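Local coordinates for phosphoribosylaminoimidazole carboxylase (PDB 4JA0), which probably catalyses two steps of purine biosynthesis, aminoimidazole ribotide carboxylation and SAICAR synthesis, through two domains joined in one chain, at residues A[165-170]-A[405-410]; A[179-184]-A[394-399]; A[215-220]-A[227-232]; A[271-274]-A[278-281]. One frame throughout, in Å; residues are numbered along the deposited sequence.

Contact 1: residues A[165-170]-A[405-410]; sequences VDYMRK and KQLDMA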
loop_
_atom_site.group_PDB
_atom_site.type_symbol
_atom_site.label_atom_id
_atom_site.label_comp_id
_atom_site.label_asym_id
_atom_site.label_seq_id
_atom_site.Cartn_x
_atom_site.Cartn_y
_atom_site.Cartn_z
ATOM N N VAL A 165 -33.263 -34.212 -0.917
ATOM C CA VAL A 165 -34.286 -33.587 -0.090
ATOM C C VAL A 165 -33.994 -32.104 0.142
ATOM O O VAL A 165 -34.921 -31.286 0.128
ATOM C CB VAL A 165 -34.463 -34.342 1.240
ATOM C CG1 VAL A 165 -35.248 -33.513 2.257
ATOM C CG2 VAL A 165 -35.133 -35.695 0.971
ATOM N N ASP A 166 -32.717 -31.752 0.316
ATOM C CA ASP A 166 -32.334 -30.347 0.468
ATOM C C ASP A 166 -32.781 -29.560 -0.756
ATOM O O ASP A 166 -33.453 -28.541 -0.623
ATOM C CB ASP A 166 -30.818 -30.181 0.673
ATOM C CG ASP A 166 -30.350 -30.581 2.091
ATOM O OD1 ASP A 166 -31.172 -30.524 3.041
ATOM O OD2 ASP A 166 -29.161 -30.979 2.248
ATOM N N TYR A 167 -32.473 -30.073 -1.942
ATOM C CA TYR A 167 -32.853 -29.409 -3.184
ATOM C C TYR A 167 -34.371 -29.182 -3.306
ATOM O O TYR A 167 -34.816 -28.099 -3.709
ATOM C CB TYR A 167 -32.361 -30.213 -4.384
ATOM C CG TYR A 167 -32.813 -29.651 -5.697
ATOM C CD1 TYR A 167 -32.131 -28.611 -6.282
ATOM C CD2 TYR A 167 -33.939 -30.144 -6.337
ATOM C CE1 TYR A 167 -32.542 -28.078 -7.490
ATOM C CE2 TYR A 167 -34.368 -29.616 -7.549
ATOM C CZ TYR A 167 -33.660 -28.580 -8.120
ATOM O OH TYR A 167 -34.050 -28.033 -9.324
ATOM N N MET A 168 -35.154 -30.212 -2.972
ATOM C CA MET A 168 -36.615 -30.156 -3.084
ATOM C C MET A 168 -37.249 -29.231 -2.040
ATOM O O MET A 168 -38.269 -28.602 -2.302
ATOM C CB MET A 168 -37.217 -31.557 -3.036
ATOM C CG MET A 168 -36.981 -32.351 -4.315
ATOM S SD MET A 168 -37.704 -34.015 -4.332
ATOM C CE MET A 168 -36.546 -34.958 -3.339
ATOM N N ARG A 169 -36.646 -29.142 -0.859
ATOM C CA ARG A 169 -37.136 -28.192 0.117
ATOM C C ARG A 169 -36.889 -26.823 -0.420
ATOM O O ARG A 169 -37.785 -25.994 -0.449
ATOM C CB ARG A 169 -36.430 -28.317 1.453
ATOM C CG ARG A 169 -36.942 -27.349 2.520
ATOM C CD ARG A 169 -35.835 -26.900 3.475
ATOM N NE ARG A 169 -34.853 -27.969 3.696
ATOM C CZ ARG A 169 -33.585 -27.925 3.288
ATOM N NH1 ARG A 169 -33.112 -26.846 2.685
ATOM N NH2 ARG A 169 -32.779 -28.947 3.510
ATOM N N LYS A 170 -35.670 -26.590 -0.880
ATOM C CA LYS A 170 -35.316 -25.271 -1.367
ATOM C C LYS A 170 -36.130 -24.907 -2.603
ATOM O O LYS A 170 -36.599 -23.770 -2.727
ATOM C CB LYS A 170 -33.812 -25.173 -1.631
ATOM C CG LYS A 170 -32.938 -25.137 -0.355
ATOM C CD LYS A 170 -31.506 -24.851 -0.706
ATOM C CE LYS A 170 -30.875 -26.065 -1.321
ATOM N NZ LYS A 170 -29.566 -25.792 -1.983
ATOM N N LYS A 405 -30.837 -18.638 -9.618
ATOM C CA LYS A 405 -29.404 -18.729 -9.792
ATOM C C LYS A 405 -28.704 -19.139 -8.478
ATOM O O LYS A 405 -27.768 -19.943 -8.485
ATOM C CB LYS A 405 -28.878 -17.391 -10.298
ATOM C CG LYS A 405 -27.393 -17.379 -10.612
ATOM C CD LYS A 405 -26.744 -16.070 -10.178
ATOM C CE LYS A 405 -25.244 -16.148 -10.359
ATOM N NZ LYS A 405 -24.923 -16.516 -11.770
ATOM N N GLN A 406 -29.190 -18.616 -7.353
ATOM C CA GLN A 406 -28.630 -18.958 -6.056
ATOM C C GLN A 406 -28.827 -20.424 -5.756
ATOM O O GLN A 406 -27.911 -21.095 -5.271
ATOM C CB GLN A 406 -29.272 -18.109 -4.961
ATOM C CG GLN A 406 -28.871 -16.647 -5.085
ATOM C CD GLN A 406 -29.387 -15.750 -3.973
ATOM O OE1 GLN A 406 -30.365 -16.078 -3.269
ATOM N NE2 GLN A 406 -28.718 -14.598 -3.805
ATOM N N LEU A 407 -30.001 -20.934 -6.102
ATOM C CA LEU A 407 -30.277 -22.344 -5.917
ATOM C C LEU A 407 -29.375 -23.160 -6.822
ATOM O O LEU A 407 -28.878 -24.218 -6.422
ATOM C CB LEU A 407 -31.745 -22.666 -6.222
ATOM C CG LEU A 407 -32.121 -24.139 -6.045
ATOM C CD1 LEU A 407 -31.974 -24.517 -4.576
ATOM C CD2 LEU A 407 -33.531 -24.455 -6.557
ATOM N N ASP A 408 -29.162 -22.671 -8.043
ATOM C CA ASP A 408 -28.320 -23.407 -8.986
ATOM C C ASP A 408 -26.882 -23.550 -8.463
ATOM O O ASP A 408 -26.274 -24.625 -8.546
ATOM C CB ASP A 408 -28.325 -22.735 -10.359
ATOM C CG ASP A 408 -29.663 -22.853 -11.066
ATOM O OD1 ASP A 408 -30.534 -23.567 -10.532
ATOM O OD2 ASP A 408 -29.844 -22.244 -12.154
ATOM N N MET A 409 -26.366 -22.459 -7.907
ATOM C CA MET A 409 -24.994 -22.377 -7.442
ATOM C C MET A 409 -24.774 -23.243 -6.222
ATOM O O MET A 409 -23.707 -23.843 -6.049
ATOM C CB MET A 409 -24.629 -20.928 -7.117
ATOM C CG MET A 409 -24.430 -20.028 -8.342
ATOM S SD MET A 409 -23.675 -18.455 -7.930
ATOM C CE MET A 409 -24.853 -17.779 -6.755
ATOM N N ALA A 410 -25.779 -23.282 -5.354
ATOM C CA ALA A 410 -25.690 -24.090 -4.145
ATOM C C ALA A 410 -25.747 -25.560 -4.534
ATOM O O ALA A 410 -24.997 -26.380 -3.990
ATOM C CB ALA A 410 -26.797 -23.726 -3.177
#
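L407 points its two methyl groups at two different side chains of residues 165-170, and this fork defines the contact. Its CG lies anti to the backbone N (chi1 -180°), which carries the isobutyl group outward across the gap. CD1 rests against the aliphatic chain of K170, 3.5 Å from K170 CB. CD2 reaches the Y167 ring instead, 3.9 Å from Y167 CE1, and the two side chains cross at about a right angle. K170 bends at chi3 (-74°), which brings NZ to 3.7 Å from A410 CB, one helical turn beyond L407. No hydrogen bond spans the segments; the contact is van der Waals packing of L407 against the K170 chain and the Y167 ring, with K170 NZ beside A410. A salt bridge from D166 OD2 to R414 supplements it. The local axes run at 175° and stay 11.2 Å apart, a spacing bridged by side chains. This is an antiparallel helix pair, in which the C-terminal helix of the carboxylase part lies alongside helix 162-183 of the SAICAR synthetase part.

Contact 2: residues A[179-184]-A[394-399]; sequences LEKAWA and QDYLVW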
loop_
_atom_site.group_PDB
_atom_site.type_symbol
_atom_site.label_atom_id
_atom_site.label_comp_id
_atom_site.label_asym_id
_atom_site.label_seq_id
_atom_site.Cartn_x
_atom_site.Cartn_y
_atom_site.Cartn_z
ATOM N N LEU A 179 -44.511 -17.580 -7.241
ATOM C CA LEU A 179 -45.945 -17.510 -7.474
ATOM C C LEU A 179 -46.609 -16.547 -6.500
ATOM O O LEU A 179 -47.594 -15.883 -6.849
ATOM C CB LEU A 179 -46.570 -18.898 -7.351
ATOM C CG LEU A 179 -46.030 -19.893 -8.374
ATOM C CD1 LEU A 179 -46.612 -21.247 -8.096
ATOM C CD2 LEU A 179 -46.376 -19.446 -9.780
ATOM N N GLU A 180 -46.060 -16.471 -5.290
ATOM C CA GLU A 180 -46.558 -15.559 -4.276
ATOM C C GLU A 180 -46.425 -14.161 -4.833
ATOM O O GLU A 180 -47.333 -13.326 -4.710
ATOM C CB GLU A 180 -45.762 -15.700 -2.968
ATOM C CG GLU A 180 -46.306 -14.835 -1.831
ATOM C CD GLU A 180 -45.513 -14.880 -0.516
ATOM O OE1 GLU A 180 -46.146 -14.626 0.541
ATOM O OE2 GLU A 180 -44.287 -15.157 -0.520
ATOM N N LYS A 181 -45.278 -13.927 -5.472
ATOM C CA LYS A 181 -44.959 -12.641 -6.062
ATOM C C LYS A 181 -45.890 -12.342 -7.247
ATOM O O LYS A 181 -46.516 -11.277 -7.307
ATOM C CB LYS A 181 -43.498 -12.668 -6.504
ATOM C CG LYS A 181 -42.787 -11.347 -6.358
ATOM C CD LYS A 181 -42.839 -10.889 -4.906
ATOM C CE LYS A 181 -41.776 -11.531 -4.048
ATOM N NZ LYS A 181 -41.850 -10.976 -2.662
ATOM N N ALA A 182 -46.053 -13.318 -8.136
ATOM C CA ALA A 182 -46.939 -13.180 -9.284
ATOM C C ALA A 182 -48.360 -12.804 -8.871
ATOM O O ALA A 182 -48.891 -11.800 -9.335
ATOM C CB ALA A 182 -46.947 -14.462 -10.106
ATOM N N TRP A 183 -48.954 -13.577 -7.967
ATOM C CA TRP A 183 -50.347 -13.337 -7.571
ATOM C C TRP A 183 -50.597 -11.983 -6.915
ATOM O O TRP A 183 -51.742 -11.512 -6.905
ATOM C CB TRP A 183 -50.882 -14.472 -6.672
ATOM C CG TRP A 183 -51.344 -15.639 -7.465
ATOM C CD1 TRP A 183 -50.780 -16.883 -7.509
ATOM C CD2 TRP A 183 -52.442 -15.663 -8.380
ATOM N NE1 TRP A 183 -51.483 -17.694 -8.375
ATOM C CE2 TRP A 183 -52.505 -16.965 -8.927
ATOM C CE3 TRP A 183 -53.385 -14.713 -8.782
ATOM C CZ2 TRP A 183 -53.472 -17.338 -9.859
ATOM C CZ3 TRP A 183 -54.340 -15.080 -9.699
ATOM C CH2 TRP A 183 -54.378 -16.384 -10.231
ATOM N N ALA A 184 -49.550 -11.358 -6.382
ATOM C CA ALA A 184 -49.710 -10.040 -5.765
ATOM C C ALA A 184 -49.940 -8.914 -6.797
ATOM O O ALA A 184 -50.387 -7.825 -6.440
ATOM C CB ALA A 184 -48.517 -9.715 -4.900
ATOM N N GLN A 394 -39.125 -4.393 -9.687
ATOM C CA GLN A 394 -40.283 -4.071 -10.497
ATOM C C GLN A 394 -40.701 -5.221 -11.397
ATOM O O GLN A 394 -41.755 -5.187 -12.014
ATOM C CB GLN A 394 -39.984 -2.862 -11.370
ATOM C CG GLN A 394 -40.249 -1.564 -10.661
ATOM C CD GLN A 394 -39.771 -0.379 -11.445
ATOM O OE1 GLN A 394 -38.878 -0.491 -12.282
ATOM N NE2 GLN A 394 -40.353 0.776 -11.171
ATOM N N ASP A 395 -39.860 -6.234 -11.492
ATOM C CA ASP A 395 -40.109 -7.304 -12.423
ATOM C C ASP A 395 -39.897 -8.600 -11.687
ATOM O O ASP A 395 -38.754 -9.020 -11.532
ATOM C CB ASP A 395 -39.123 -7.212 -13.579
ATOM C CG ASP A 395 -39.479 -8.137 -14.721
ATOM O OD1 ASP A 395 -39.118 -7.813 -15.874
ATOM O OD2 ASP A 395 -40.102 -9.197 -14.473
ATOM N N TYR A 396 -40.972 -9.252 -11.247
ATOM C CA TYR A 396 -40.788 -10.397 -10.362
ATOM C C TYR A 396 -40.029 -11.506 -11.069
ATOM O O TYR A 396 -39.371 -12.329 -10.429
ATOM C CB TYR A 396 -42.115 -10.910 -9.776
ATOM C CG TYR A 396 -42.928 -11.771 -10.705
ATOM C CD1 TYR A 396 -42.728 -13.138 -10.772
ATOM C CD2 TYR A 396 -43.910 -11.210 -11.509
ATOM C CE1 TYR A 396 -43.467 -13.915 -11.627
ATOM C CE2 TYR A 396 -44.653 -11.967 -12.350
ATOM C CZ TYR A 396 -44.435 -13.327 -12.413
ATOM O OH TYR A 396 -45.193 -14.102 -13.267
ATOM N N LEU A 397 -40.081 -11.488 -12.396
ATOM C CA LEU A 397 -39.423 -12.508 -13.190
ATOM C C LEU A 397 -37.907 -12.408 -13.134
ATOM O O LEU A 397 -37.206 -13.423 -13.104
ATOM C CB LEU A 397 -39.859 -12.408 -14.638
ATOM C CG LEU A 397 -39.782 -13.789 -15.260
ATOM C CD1 LEU A 397 -41.134 -14.483 -14.976
ATOM C CD2 LEU A 397 -39.453 -13.733 -16.742
ATOM N N VAL A 398 -37.394 -11.186 -13.150
ATOM C CA VAL A 398 -35.965 -10.995 -13.000
ATOM C C VAL A 398 -35.591 -11.439 -11.598
ATOM O O VAL A 398 -34.663 -12.231 -11.402
ATOM C CB VAL A 398 -35.580 -9.530 -13.223
ATOM C CG1 VAL A 398 -34.172 -9.269 -12.727
ATOM C CG2 VAL A 398 -35.672 -9.202 -14.684
ATOM N N TRP A 399 -36.373 -10.977 -10.630
ATOM C CA TRP A 399 -36.195 -11.350 -9.238
ATOM C C TRP A 399 -36.251 -12.875 -9.035
ATOM O O TRP A 399 -35.461 -13.427 -8.272
ATOM C CB TRP A 399 -37.255 -10.626 -8.415
ATOM C CG TRP A 399 -37.238 -10.941 -6.977
ATOM C CD1 TRP A 399 -36.543 -10.294 -5.995
ATOM C CD2 TRP A 399 -37.962 -11.992 -6.336
ATOM N NE1 TRP A 399 -36.788 -10.883 -4.781
ATOM C CE2 TRP A 399 -37.662 -11.927 -4.964
ATOM C CE3 TRP A 399 -38.838 -12.983 -6.793
ATOM C CZ2 TRP A 399 -38.222 -12.814 -4.038
ATOM C CZ3 TRP A 399 -39.383 -13.862 -5.875
ATOM C CH2 TRP A 399 -39.077 -13.771 -4.515
#
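K181 and A182, late in helix 162-183, meet Y396 and W399 in the first turn of helix 396-420, forming a helix-helix seam between the synthetase and carboxylase parts. The start of the second helix is marked by D395 at the N-cap position, whose OD2 accepts from L397 N at 3.1 Å, on the anti side of the carboxylate. A182 CB sits over one face of the Y396 ring, 4.0 Å from its centroid, a CH-pi contact. Y396 OH bonds elsewhere, to the carbonyl of L261. K181 passes the Y396 methylene, with its CG 3.5 Å from Y396 CB, and then bends at chi2 (58°) and chi3 (82°) to cross W399 at about a right angle. Its CE lies over the six-membered ring of W399, 3.8 Å from the centroid and 21° off the normal. NZ stands farther out, 4.7 Å from the same centroid, an off-centre cation-pi contact. The hydroxyl of Y346 in a second subunit hydrogen-bonds to K181 NZ, and its ring also meets W399. The lysine thus joins an apolar chain, lodged among aromatic groups, to a charged end shared by an aromatic face and a hydroxyl, which probably helps to offset its partial burial.

Contact 3: residues A[215-220]-A[227-232]; sequences SWRLWP and MVDKQV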
loop_
_atom_site.group_PDB
_atom_site.type_symbol
_atom_site.label_atom_id
_atom_site.label_comp_id
_atom_site.label_asym_id
_atom_site.label_seq_id
_atom_site.Cartn_x
_atom_site.Cartn_y
_atom_site.Cartn_z
ATOM N N SER A 215 -54.307 -27.181 -6.254
ATOM C CA SER A 215 -52.986 -27.269 -5.663
ATOM C C SER A 215 -52.730 -26.200 -4.611
ATOM O O SER A 215 -51.804 -26.327 -3.805
ATOM C CB SER A 215 -51.919 -27.121 -6.756
ATOM O OG SER A 215 -52.208 -27.911 -7.892
ATOM N N TRP A 216 -53.553 -25.164 -4.588
ATOM C CA TRP A 216 -53.249 -24.029 -3.730
ATOM C C TRP A 216 -54.409 -23.428 -2.959
ATOM O O TRP A 216 -55.555 -23.852 -3.079
ATOM C CB TRP A 216 -52.524 -22.937 -4.532
ATOM C CG TRP A 216 -53.309 -22.321 -5.671
ATOM C CD1 TRP A 216 -54.644 -22.060 -5.709
ATOM C CD2 TRP A 216 -52.782 -21.885 -6.931
ATOM N NE1 TRP A 216 -54.985 -21.488 -6.907
ATOM C CE2 TRP A 216 -53.863 -21.373 -7.681
ATOM C CE3 TRP A 216 -51.498 -21.868 -7.496
ATOM C CZ2 TRP A 216 -53.703 -20.855 -8.968
ATOM C CZ3 TRP A 216 -51.338 -21.349 -8.773
ATOM C CH2 TRP A 216 -52.433 -20.851 -9.496
ATOM N N ARG A 217 -54.089 -22.418 -2.166
ATOM C CA ARG A 217 -55.083 -21.694 -1.401
ATOM C C ARG A 217 -54.923 -20.206 -1.723
ATOM O O ARG A 217 -53.884 -19.609 -1.450
ATOM C CB ARG A 217 -54.877 -21.994 0.077
ATOM C CG ARG A 217 -56.021 -21.624 0.977
ATOM C CD ARG A 217 -55.876 -22.349 2.300
ATOM N NE ARG A 217 -56.499 -23.671 2.286
ATOM C CZ ARG A 217 -56.079 -24.720 2.998
ATOM N NH1 ARG A 217 -54.999 -24.638 3.771
ATOM N NH2 ARG A 217 -56.730 -25.876 2.920
ATOM N N LEU A 218 -55.936 -19.614 -2.349
ATOM C CA LEU A 218 -55.817 -18.250 -2.849
ATOM C C LEU A 218 -56.762 -17.285 -2.177
ATOM O O LEU A 218 -57.968 -17.489 -2.213
ATOM C CB LEU A 218 -56.117 -18.222 -4.353
ATOM C CG LEU A 218 -54.974 -17.834 -5.287
ATOM C CD1 LEU A 218 -55.461 -17.726 -6.713
ATOM C CD2 LEU A 218 -54.420 -16.513 -4.836
ATOM N N TRP A 219 -56.237 -16.202 -1.610
ATOM C CA TRP A 219 -57.128 -15.174 -1.071
ATOM C C TRP A 219 -56.981 -13.821 -1.783
ATOM O O TRP A 219 -55.930 -13.188 -1.733
ATOM C CB TRP A 219 -56.868 -14.981 0.426
ATOM C CG TRP A 219 -57.095 -16.212 1.259
ATOM C CD1 TRP A 219 -57.625 -17.404 0.849
ATOM C CD2 TRP A 219 -56.804 -16.363 2.654
ATOM N NE1 TRP A 219 -57.675 -18.287 1.900
ATOM C CE2 TRP A 219 -57.179 -17.674 3.022
ATOM C CE3 TRP A 219 -56.259 -15.518 3.629
ATOM C CZ2 TRP A 219 -57.015 -18.163 4.321
ATOM C CZ3 TRP A 219 -56.111 -15.995 4.916
ATOM C CH2 TRP A 219 -56.490 -17.305 5.254
ATOM N N PRO A 220 -58.064 -13.352 -2.415
ATOM C CA PRO A 220 -58.050 -11.986 -2.945
ATOM C C PRO A 220 -58.080 -10.989 -1.806
ATOM O O PRO A 220 -58.816 -11.199 -0.831
ATOM C CB PRO A 220 -59.352 -11.904 -3.746
ATOM C CG PRO A 220 -59.621 -13.323 -4.153
ATOM C CD PRO A 220 -59.164 -14.154 -2.978
ATOM N N MET A 227 -61.942 -16.389 -0.636
ATOM C CA MET A 227 -61.165 -17.517 -1.187
ATOM C C MET A 227 -61.707 -18.054 -2.516
ATOM O O MET A 227 -62.913 -18.110 -2.732
ATOM C CB MET A 227 -61.042 -18.654 -0.164
ATOM C CG MET A 227 -62.354 -19.275 0.315
ATOM S SD MET A 227 -62.148 -20.675 1.475
ATOM C CE MET A 227 -60.905 -20.069 2.622
ATOM N N VAL A 228 -60.805 -18.449 -3.404
ATOM C CA VAL A 228 -61.184 -18.816 -4.767
ATOM C C VAL A 228 -60.678 -20.208 -5.110
ATOM O O VAL A 228 -60.786 -20.665 -6.253
ATOM C CB VAL A 228 -60.620 -17.807 -5.803
ATOM C CG1 VAL A 228 -61.467 -17.799 -7.051
ATOM C CG2 VAL A 228 -60.614 -16.433 -5.232
ATOM N N ASP A 229 -60.088 -20.867 -4.123
ATOM C CA ASP A 229 -59.485 -22.179 -4.350
ATOM C C ASP A 229 -60.457 -23.320 -4.042
ATOM O O ASP A 229 -61.638 -23.107 -3.764
ATOM C CB ASP A 229 -58.235 -22.332 -3.485
ATOM C CG ASP A 229 -58.512 -22.050 -2.031
ATOM O OD1 ASP A 229 -59.004 -20.939 -1.721
ATOM O OD2 ASP A 229 -58.245 -22.944 -1.196
ATOM N N LYS A 230 -59.925 -24.534 -4.071
ATOM C CA LYS A 230 -60.665 -25.763 -3.789
ATOM C C LYS A 230 -61.110 -25.902 -2.306
ATOM O O LYS A 230 -61.725 -26.896 -1.917
ATOM C CB LYS A 230 -59.789 -26.953 -4.224
ATOM C CG LYS A 230 -60.446 -28.320 -4.273
ATOM C CD LYS A 230 -59.376 -29.397 -4.169
ATOM C CE LYS A 230 -59.979 -30.763 -3.966
ATOM N NZ LYS A 230 -58.918 -31.784 -3.768
ATOM N N GLN A 231 -60.818 -24.903 -1.480
ATOM C CA GLN A 231 -61.292 -24.927 -0.104
ATOM C C GLN A 231 -62.802 -24.678 -0.074
ATOM O O GLN A 231 -63.506 -25.156 0.816
ATOM C CB GLN A 231 -60.560 -23.893 0.756
ATOM C CG GLN A 231 -60.743 -24.090 2.260
ATOM C CD GLN A 231 -60.305 -25.476 2.733
ATOM O OE1 GLN A 231 -59.341 -26.044 2.214
ATOM N NE2 GLN A 231 -61.012 -26.023 3.722
ATOM N N VAL A 232 -63.289 -23.923 -1.055
ATOM C CA VAL A 232 -64.714 -23.647 -1.181
ATOM C C VAL A 232 -65.475 -24.957 -1.321
ATOM O O VAL A 232 -66.526 -25.164 -0.692
ATOM C CB VAL A 232 -65.002 -22.742 -2.399
ATOM C CG1 VAL A 232 -66.481 -22.736 -2.734
ATOM C CG2 VAL A 232 -64.513 -21.326 -2.131
#
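D229 holds its CG between its own backbone N and carbonyl carbon (chi1 53°), which turns the carboxylate back onto R217 and L218. R217 extends from a CG anti to N and then bends at chi3 (-88°), carrying its guanidinium to Q231. The contact is a strand-loop-helix connection in the SAICAR synthetase fold: strand 216-220, paired antiparallel with strand 188-200, leads through a short loop to the start of helix 231-235. R217 NH2 donates to Q231 OE1 at 2.7 Å. The donor lies above the carbonyl plane, well away from a lone-pair direction, and the guanidinium and amide planes are 74° apart. Q231 OE1 is also bonded by R234, while R217 NH1 makes a salt bridge to D192, so both ends of this link have second partners. The ion pair between R217 NE and D229 OD2 is long. The D229 carboxylate instead accepts two weak bonds from backbone N-H groups, from L218 N through OD1 and, as a cap, from Q231 N through OD2. V228 N donates to L218 O at 3.2 Å, the backbone-to-backbone bond between the segments. A bound sulfate near R217, with a long, weak ion pair to NH1, is consistent with an anion-accepting pocket. Beyond the polar group, P220 CG lies 3.4 Å from V228 CG2, and W219 runs side by side with M227, whose CB is 3.8 Å from W219 CD1.

Contact 4: residues A[271-274]-A[278-281]; sequences VFMG and DQEH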
loop_
_atom_site.group_PDB
_atom_site.type_symbol
_atom_site.label_atom_id
_atom_site.label_comp_id
_atom_site.label_asym_id
_atom_site.label_seq_id
_atom_site.Cartn_x
_atom_site.Cartn_y
_atom_site.Cartn_z
ATOM N N VAL A 271 -24.749 0.663 -20.255
ATOM C CA VAL A 271 -23.352 0.651 -19.852
ATOM C C VAL A 271 -22.566 1.693 -20.641
ATOM O O VAL A 271 -22.428 1.572 -21.851
ATOM C CB VAL A 271 -22.726 -0.728 -20.077
ATOM C CG1 VAL A 271 -21.344 -0.770 -19.462
ATOM C CG2 VAL A 271 -23.590 -1.806 -19.451
ATOM N N PHE A 272 -22.046 2.716 -19.971
ATOM C CA PHE A 272 -21.165 3.675 -20.642
ATOM C C PHE A 272 -19.722 3.247 -20.440
ATOM O O PHE A 272 -19.273 3.134 -19.291
ATOM C CB PHE A 272 -21.305 5.080 -20.047
ATOM C CG PHE A 272 -22.558 5.801 -20.438
ATOM C CD1 PHE A 272 -23.366 5.337 -21.460
ATOM C CD2 PHE A 272 -22.914 6.969 -19.787
ATOM C CE1 PHE A 272 -24.523 6.026 -21.811
ATOM C CE2 PHE A 272 -24.066 7.652 -20.127
ATOM C CZ PHE A 272 -24.870 7.181 -21.139
ATOM N N MET A 273 -18.990 3.009 -21.525
ATOM C CA MET A 273 -17.552 2.798 -21.403
ATOM C C MET A 273 -16.820 4.037 -21.933
ATOM O O MET A 273 -17.201 4.601 -22.968
ATOM C CB MET A 273 -17.109 1.540 -22.147
ATOM C CG MET A 273 -17.470 1.605 -23.586
ATOM S SD MET A 273 -17.735 0.038 -24.410
ATOM C CE MET A 273 -16.047 -0.374 -24.732
ATOM N N GLY A 274 -15.779 4.461 -21.217
ATOM C CA GLY A 274 -15.011 5.648 -21.584
ATOM C C GLY A 274 -14.122 5.485 -22.806
ATOM O O GLY A 274 -13.705 6.466 -23.421
ATOM N N ASP A 278 -12.554 -1.078 -23.732
ATOM C CA ASP A 278 -13.233 -1.746 -22.627
ATOM C C ASP A 278 -14.375 -2.667 -23.096
ATOM O O ASP A 278 -15.249 -3.054 -22.320
ATOM C CB ASP A 278 -13.778 -0.682 -21.652
ATOM C CG ASP A 278 -12.671 0.187 -21.023
ATOM O OD1 ASP A 278 -11.524 -0.306 -20.859
ATOM O OD2 ASP A 278 -12.960 1.371 -20.698
ATOM N N GLN A 279 -14.328 -3.054 -24.361
ATOM C CA GLN A 279 -15.442 -3.709 -25.042
ATOM C C GLN A 279 -15.796 -5.094 -24.504
ATOM O O GLN A 279 -16.942 -5.344 -24.094
ATOM C CB GLN A 279 -15.122 -3.737 -26.545
ATOM C CG GLN A 279 -16.092 -4.441 -27.478
ATOM C CD GLN A 279 -17.499 -3.970 -27.326
ATOM O OE1 GLN A 279 -17.765 -2.935 -26.717
ATOM N NE2 GLN A 279 -18.429 -4.724 -27.894
ATOM N N GLU A 280 -14.803 -5.977 -24.490
ATOM C CA GLU A 280 -14.964 -7.331 -23.987
ATOM C C GLU A 280 -15.497 -7.321 -22.548
ATOM O O GLU A 280 -16.374 -8.133 -22.195
ATOM C CB GLU A 280 -13.623 -8.058 -24.049
ATOM C CG GLU A 280 -13.266 -8.664 -25.406
ATOM C CD GLU A 280 -12.347 -9.875 -25.268
ATOM O OE1 GLU A 280 -11.893 -10.157 -24.132
ATOM O OE2 GLU A 280 -12.074 -10.540 -26.292
ATOM N N HIS A 281 -14.990 -6.386 -21.737
ATOM C CA HIS A 281 -15.437 -6.258 -20.349
ATOM C C HIS A 281 -16.931 -5.959 -20.322
ATOM O O HIS A 281 -17.675 -6.576 -19.579
ATOM C CB HIS A 281 -14.662 -5.151 -19.633
ATOM C CG HIS A 281 -15.157 -4.851 -18.251
ATOM N ND1 HIS A 281 -14.855 -5.636 -17.161
ATOM C CD2 HIS A 281 -15.948 -3.856 -17.784
ATOM C CE1 HIS A 281 -15.425 -5.131 -16.080
ATOM N NE2 HIS A 281 -16.096 -4.050 -16.432
#
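M273 does most of the touching here, laying its thioether against the backbone and side chains that open helix 279-291. Strand 267-273, this helix and strand 296-300 form a beta-alpha-beta unit in the five-stranded parallel sheet of the AIR carboxylase domain, and the contact is its first turn from strand to helix. The close part is at the methionine end. With CG set between the backbone N and carbonyl carbon (chi1 58°) and a bend at chi3, CE comes over the D278-Q279 peptide, 3.2 Å from Q279 N. The same methyl is 3.8 Å from D278 CB, and Q279 folds at chi2 to bring its amide oxygen alongside the sulfur. L420 of a neighbouring subunit packs on both M273 and Q279, so this side is covered within the assembly. On the solvent side, E280 points away from the strand and is exposed. In this family the glycine-led loop after the first strand commonly helps to bind the nucleotide, and a role of that kind is probable here. The carboxylate of D278 is more loosely engaged with the strand: although D278 is at the N-cap position it makes no capping bond, and its OD2 stands 4.2 Å from G274 N without a hydrogen bond.

In the fold
Contacts 1 and 2 share helices 162-183 and 396-420 and lie 19 Å apart, centre to centre, two points along one seam between the synthetase and carboxylase parts; both also touch the second subunit. The seam joins residues more than 200 positions apart in sequence, and contacts 3 and 4 fall within that span, in that order. Contact 3 adjoins contact 2, since W183 NE1 comes within 3.5 Å of W216 CH2 in an edge-to-face ring pair. The centres of contacts 3 and 4 are about 50 Å apart, on opposite sides of the chain's centre. Helix 396-420 thus packs the carboxylase part against the synthetase part, consistent with a bifunctional enzyme held together by more than its linking chain.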